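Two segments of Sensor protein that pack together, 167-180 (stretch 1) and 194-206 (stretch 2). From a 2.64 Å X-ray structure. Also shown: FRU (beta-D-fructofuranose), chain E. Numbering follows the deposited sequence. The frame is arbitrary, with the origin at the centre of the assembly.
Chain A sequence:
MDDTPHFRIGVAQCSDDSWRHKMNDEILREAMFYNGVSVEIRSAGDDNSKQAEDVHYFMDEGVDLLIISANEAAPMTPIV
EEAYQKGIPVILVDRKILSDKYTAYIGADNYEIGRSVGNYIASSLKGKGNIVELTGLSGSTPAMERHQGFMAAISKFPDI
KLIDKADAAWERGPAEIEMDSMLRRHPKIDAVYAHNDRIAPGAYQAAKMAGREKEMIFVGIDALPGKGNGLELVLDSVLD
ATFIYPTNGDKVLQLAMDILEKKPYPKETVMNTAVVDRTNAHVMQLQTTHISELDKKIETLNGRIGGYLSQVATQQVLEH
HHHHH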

# COMPACT_ATOMS: atom_id res chain seq x y z
N ASP A 167 -29.07 -8.31 -13.22
CA ASP A 167 -28.03 -9.31 -13.04
C ASP A 167 -27.04 -9.18 -14.21
O ASP A 167 -27.42 -9.40 -15.37
N ALA A 168 -25.80 -8.83 -13.92
CA ALA A 168 -24.79 -8.58 -14.95
C ALA A 168 -23.74 -9.68 -15.01
O ALA A 168 -22.71 -9.56 -15.70
N ALA A 169 -24.00 -10.76 -14.27
CA ALA A 169 -23.16 -11.96 -14.31
C ALA A 169 -21.66 -11.67 -14.13
O ALA A 169 -20.82 -12.31 -14.75
N TRP A 170 -21.35 -10.71 -13.27
CA TRP A 170 -19.96 -10.36 -12.93
C TRP A 170 -19.17 -9.69 -14.06
O TRP A 170 -17.98 -9.45 -13.92
N GLU A 171 -19.82 -9.38 -15.16
CA GLU A 171 -19.06 -9.01 -16.34
C GLU A 171 -19.44 -7.67 -16.92
O GLU A 171 -20.55 -7.20 -16.72
N ARG A 172 -18.49 -7.07 -17.64
CA ARG A 172 -18.64 -5.73 -18.24
C ARG A 172 -19.65 -5.69 -19.40
O ARG A 172 -20.40 -4.74 -19.54
N GLY A 173 -19.67 -6.75 -20.20
CA GLY A 173 -20.60 -6.89 -21.31
C GLY A 173 -22.05 -6.68 -20.93
O GLY A 173 -22.65 -5.72 -21.38
N PRO A 174 -22.62 -7.59 -20.12
CA PRO A 174 -24.02 -7.42 -19.68
C PRO A 174 -24.27 -6.12 -18.90
O PRO A 174 -25.35 -5.53 -19.01
N ALA A 175 -23.27 -5.67 -18.16
CA ALA A 175 -23.35 -4.39 -17.46
C ALA A 175 -23.70 -3.24 -18.41
O ALA A 175 -24.60 -2.45 -18.13
N GLU A 176 -23.01 -3.18 -19.55
CA GLU A 176 -23.24 -2.10 -20.52
C GLU A 176 -24.65 -2.08 -21.10
O GLU A 176 -25.30 -1.04 -21.12
N ILE A 177 -25.12 -3.25 -21.54
CA ILE A 177 -26.48 -3.36 -22.05
C ILE A 177 -27.47 -2.96 -20.98
O ILE A 177 -28.31 -2.11 -21.20
N GLU A 178 -27.36 -3.57 -19.81
CA GLU A 178 -28.33 -3.30 -18.74
C GLU A 178 -28.34 -1.82 -18.33
O GLU A 178 -29.41 -1.23 -18.16
N MET A 179 -27.15 -1.21 -18.22
CA MET A 179 -27.06 0.22 -17.90
C MET A 179 -27.72 1.09 -18.99
O MET A 179 -28.32 2.13 -18.67
N ASP A 180 -27.59 0.68 -20.25
CA ASP A 180 -28.25 1.35 -21.37
C ASP A 180 -29.72 1.38 -21.13
O ASP A 180 -30.35 2.43 -21.24
N ALA A 194 -22.12 -1.25 -8.54
CA ALA A 194 -21.71 -2.38 -9.36
C ALA A 194 -21.04 -3.40 -8.46
O ALA A 194 -20.19 -3.05 -7.64
N HIS A 195 -21.41 -4.67 -8.61
CA HIS A 195 -20.91 -5.73 -7.72
C HIS A 195 -19.43 -6.07 -7.92
O HIS A 195 -18.81 -6.66 -7.05
N ASN A 196 -18.87 -5.71 -9.07
CA ASN A 196 -17.41 -5.74 -9.19
C ASN A 196 -16.84 -4.66 -10.09
O ASN A 196 -17.58 -3.91 -10.72
N ASP A 197 -15.51 -4.61 -10.14
CA ASP A 197 -14.76 -3.61 -10.90
C ASP A 197 -14.68 -3.95 -12.37
O ASP A 197 -13.93 -3.31 -13.09
N ARG A 198 -15.41 -4.98 -12.80
CA ARG A 198 -15.55 -5.26 -14.23
C ARG A 198 -16.94 -4.79 -14.70
O ARG A 198 -17.09 -4.20 -15.77
N ILE A 199 -17.96 -5.03 -13.87
CA ILE A 199 -19.26 -4.42 -14.08
C ILE A 199 -19.13 -2.89 -14.17
O ILE A 199 -19.68 -2.25 -15.08
N ALA A 200 -18.37 -2.31 -13.25
CA ALA A 200 -18.31 -0.85 -13.09
C ALA A 200 -17.92 -0.05 -14.34
O ALA A 200 -18.66 0.85 -14.74
N PRO A 201 -16.78 -0.37 -14.98
CA PRO A 201 -16.44 0.41 -16.20
C PRO A 201 -17.46 0.26 -17.34
O PRO A 201 -17.55 1.14 -18.22
N GLY A 202 -18.23 -0.82 -17.33
CA GLY A 202 -19.21 -1.07 -18.36
C GLY A 202 -20.37 -0.12 -18.21
O GLY A 202 -20.85 0.45 -19.19
N ALA A 203 -20.82 0.05 -16.97
CA ALA A 203 -21.91 0.95 -16.68
C ALA A 203 -21.47 2.38 -16.96
O ALA A 203 -22.25 3.19 -17.47
N TYR A 204 -20.21 2.68 -16.64
CA TYR A 204 -19.66 4.00 -16.79
C TYR A 204 -19.60 4.37 -18.26
O TYR A 204 -19.98 5.49 -18.65
N GLN A 205 -19.15 3.42 -19.08
CA GLN A 205 -19.08 3.64 -20.51
C GLN A 205 -20.48 3.80 -21.12
O GLN A 205 -20.67 4.57 -22.08
N ALA A 206 -21.48 3.13 -20.55
CA ALA A 206 -22.83 3.38 -20.98
C ALA A 206 -23.22 4.83 -20.69
O ALA A 206 -23.88 5.48 -21.51

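Stretch 2 enters the contact at His 195, whose CA-to-CB bond points toward stretch 1 although the imidazole then leads away (chi1 m). Its CB lies 3.7 Å from CZ3 of Trp 170, and its carbonyl O meets the edge of the indole, also 3.7 Å from CZ3. Trp 170 (chi1 m) is the broad surface here: C6 of the bound fructofuranose lies over one face of its ring, 3.8 Å from CH2.

Asn 196 (chi1 p) has an amide that can donate and accept at once. ND2 of Asn 196 donates to O of Trp 170 at 3.0 Å. The same ND2 of Asn 196 donates to O3 of FRU, the sugar, at 2.8 Å. OD1 of Asn 196 accepts from N of Ile 199 at 2.7 Å, tying the side chain to the backbone of Ile 199.

Arg 198, in the m, t, m conformation for chi1 to chi3, points toward stretch 1 and pairs with Glu 171, the N-cap residue. CB of Glu 171 points away, but its m, m side chain brings the carboxylate back. The salt bridge is two-pronged, with NE to OE2 of Glu 171 and NH2 to OE1 of Glu 171 both at 3.0 Å. NH2 also donates to O2 of the sugar at 2.7 Å, so one planar, charged group serves both the protein contact and the ligand.

Ile 199 (m, t) fills the apolar space beyond. Its CG1 is 3.9 Å from CB of Ala 168, its CD1 3.6 Å from CA of Trp 170, and its CG2 3.7 Å from CB of Ala 175. The small alanines leave room for its branched chain.

Pro 201 offers a compact apolar surface to Arg 172: its CB lies over one face of the guanidinium, 3.7 Å from NH2. At Gly 202 the helices, whose axes approach to 7.3 Å at an angle of 34°, come close; its CA is 4.7 Å from CA of Glu 176. A CB would point toward stretch 1 and clash with O of Arg 172, 2.6 Å away, so glycine fits.

Ala 203 presents its CB at 3.9 Å from CG of Met 179 (t, p, t), a flexible chain that can follow the small methyls. Gln 205 (chi1 t) accepts a weak hydrogen bond at OE1 from NH1 of Arg 172, at 3.1 Å; that same NH1 forms a salt bridge with OE2 of Glu 176 at 3.2 Å. Finally, Ala 206 points its CB inward, 3.7 Å from CG of Met 179 and 3.6 Å from OD1 of Asp 180.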

# COMPACT_ATOMS: atom_id res chain seq x y z
CB ASP A 167 -28.68 -10.70 -13.04
CG ASP A 167 -27.70 -11.82 -12.80
OD1 ASP A 167 -26.49 -11.65 -13.06
OD2 ASP A 167 -28.16 -12.89 -12.35
CB ALA A 168 -24.13 -7.24 -14.71
CB ALA A 169 -23.43 -12.74 -15.62
CB TRP A 170 -19.18 -11.59 -12.42
CG TRP A 170 -19.76 -12.20 -11.19
CD1 TRP A 170 -20.31 -13.44 -11.07
CD2 TRP A 170 -19.87 -11.59 -9.88
NE1 TRP A 170 -20.73 -13.66 -9.79
CE2 TRP A 170 -20.49 -12.54 -9.04
CE3 TRP A 170 -19.50 -10.35 -9.35
CZ2 TRP A 170 -20.76 -12.28 -7.67
CZ3 TRP A 170 -19.76 -10.09 -8.00
CH2 TRP A 170 -20.38 -11.06 -7.18
CB GLU A 171 -19.12 -10.11 -17.39
CG GLU A 171 -18.51 -11.47 -17.00
CD GLU A 171 -17.16 -11.38 -16.32
OE1 GLU A 171 -16.96 -12.16 -15.36
OE2 GLU A 171 -16.29 -10.58 -16.73
CB ARG A 172 -17.25 -5.20 -18.64
CG ARG A 172 -17.03 -4.85 -20.09
CD ARG A 172 -16.99 -3.36 -20.34
NE ARG A 172 -15.67 -2.83 -20.00
CZ ARG A 172 -15.22 -1.63 -20.38
NH1 ARG A 172 -15.98 -0.82 -21.13
NH2 ARG A 172 -14.01 -1.25 -20.00
CB PRO A 174 -24.25 -8.64 -18.78
CG PRO A 174 -23.28 -9.66 -19.29
CD PRO A 174 -22.06 -8.87 -19.66
CB ALA A 175 -22.03 -4.09 -16.71
CB GLU A 176 -22.23 -2.18 -21.65
CG GLU A 176 -20.84 -1.81 -21.23
CD GLU A 176 -19.95 -1.56 -22.42
OE1 GLU A 176 -20.26 -2.10 -23.50
OE2 GLU A 176 -18.96 -0.82 -22.27
CB ILE A 177 -26.78 -4.78 -22.56
CG1 ILE A 177 -25.80 -5.16 -23.67
CG2 ILE A 177 -28.25 -4.91 -23.02
CD1 ILE A 177 -25.81 -4.21 -24.84
CB GLU A 178 -28.10 -4.22 -17.55
CG GLU A 178 -28.46 -5.65 -17.84
CD GLU A 178 -27.72 -6.63 -16.97
OE1 GLU A 178 -26.94 -6.18 -16.10
OE2 GLU A 178 -27.89 -7.85 -17.17
CB MET A 179 -25.61 0.65 -17.66
CG MET A 179 -25.45 2.04 -17.09
SD MET A 179 -26.18 2.26 -15.44
CE MET A 179 -26.35 4.05 -15.39
CB ASP A 180 -28.03 0.59 -22.66
CG ASP A 180 -26.86 1.10 -23.46
OD1 ASP A 180 -26.12 1.98 -22.98
OD2 ASP A 180 -26.68 0.61 -24.58
CB ALA A 194 -20.75 -1.91 -10.44
CB HIS A 195 -21.77 -7.00 -7.80
CG HIS A 195 -23.07 -6.91 -7.04
ND1 HIS A 195 -23.77 -8.03 -6.63
CD2 HIS A 195 -23.78 -5.84 -6.61
CE1 HIS A 195 -24.86 -7.65 -5.99
NE2 HIS A 195 -24.90 -6.33 -5.97
CB ASN A 196 -16.88 -7.14 -9.54
CG ASN A 196 -17.10 -7.52 -11.01
OD1 ASN A 196 -17.69 -6.78 -11.82
ND2 ASN A 196 -16.61 -8.70 -11.36
CB ASP A 197 -13.34 -3.48 -10.36
CG ASP A 197 -13.28 -2.95 -8.94
OD1 ASP A 197 -14.25 -2.31 -8.47
OD2 ASP A 197 -12.26 -3.18 -8.27
CB ARG A 198 -15.34 -6.74 -14.53
CG ARG A 198 -13.89 -7.23 -14.36
CD ARG A 198 -13.66 -8.66 -14.92
NE ARG A 198 -14.63 -9.67 -14.43
CZ ARG A 198 -14.62 -10.21 -13.21
NH1 ARG A 198 -13.71 -9.85 -12.30
NH2 ARG A 198 -15.55 -11.10 -12.89
CB ILE A 199 -20.26 -4.87 -12.99
CG1 ILE A 199 -20.62 -6.35 -13.18
CG2 ILE A 199 -21.52 -4.05 -13.03
CD1 ILE A 199 -21.12 -7.06 -11.94
CB ALA A 200 -17.45 -0.47 -11.89
CB PRO A 201 -15.07 -0.15 -16.62
CG PRO A 201 -14.88 -1.42 -15.83
CD PRO A 201 -15.74 -1.35 -14.62
CB ALA A 203 -22.31 0.81 -15.22
CB TYR A 204 -18.26 4.07 -16.18
CG TYR A 204 -17.59 5.42 -16.39
CD1 TYR A 204 -17.71 6.44 -15.44
CD2 TYR A 204 -16.82 5.66 -17.54
CE1 TYR A 204 -17.09 7.67 -15.62
CE2 TYR A 204 -16.21 6.89 -17.74
CZ TYR A 204 -16.35 7.90 -16.78
OH TYR A 204 -15.74 9.13 -16.98
CB GLN A 205 -18.28 2.55 -21.19
CG GLN A 205 -18.25 2.69 -22.67
CD GLN A 205 -16.88 2.47 -23.24
OE1 GLN A 205 -16.39 1.33 -23.30
NE2 GLN A 205 -16.25 3.55 -23.70
CB ALA A 206 -23.78 2.41 -20.34
C1 FRU E . -13.74 -12.91 -9.61
C2 FRU E . -15.05 -12.23 -9.22
C3 FRU E . -14.82 -10.89 -8.53
C4 FRU E . -15.90 -10.89 -7.47
C5 FRU E . -15.87 -12.35 -7.03
C6 FRU E . -17.15 -12.85 -6.37
O1 FRU E . -14.00 -13.95 -10.54
O2 FRU E . -15.86 -12.11 -10.40
O3 FRU E . -14.89 -9.78 -9.44
O4 FRU E . -15.63 -9.97 -6.40
O5 FRU E . -15.71 -13.05 -8.27
O6 FRU E . -16.95 -14.20 -5.89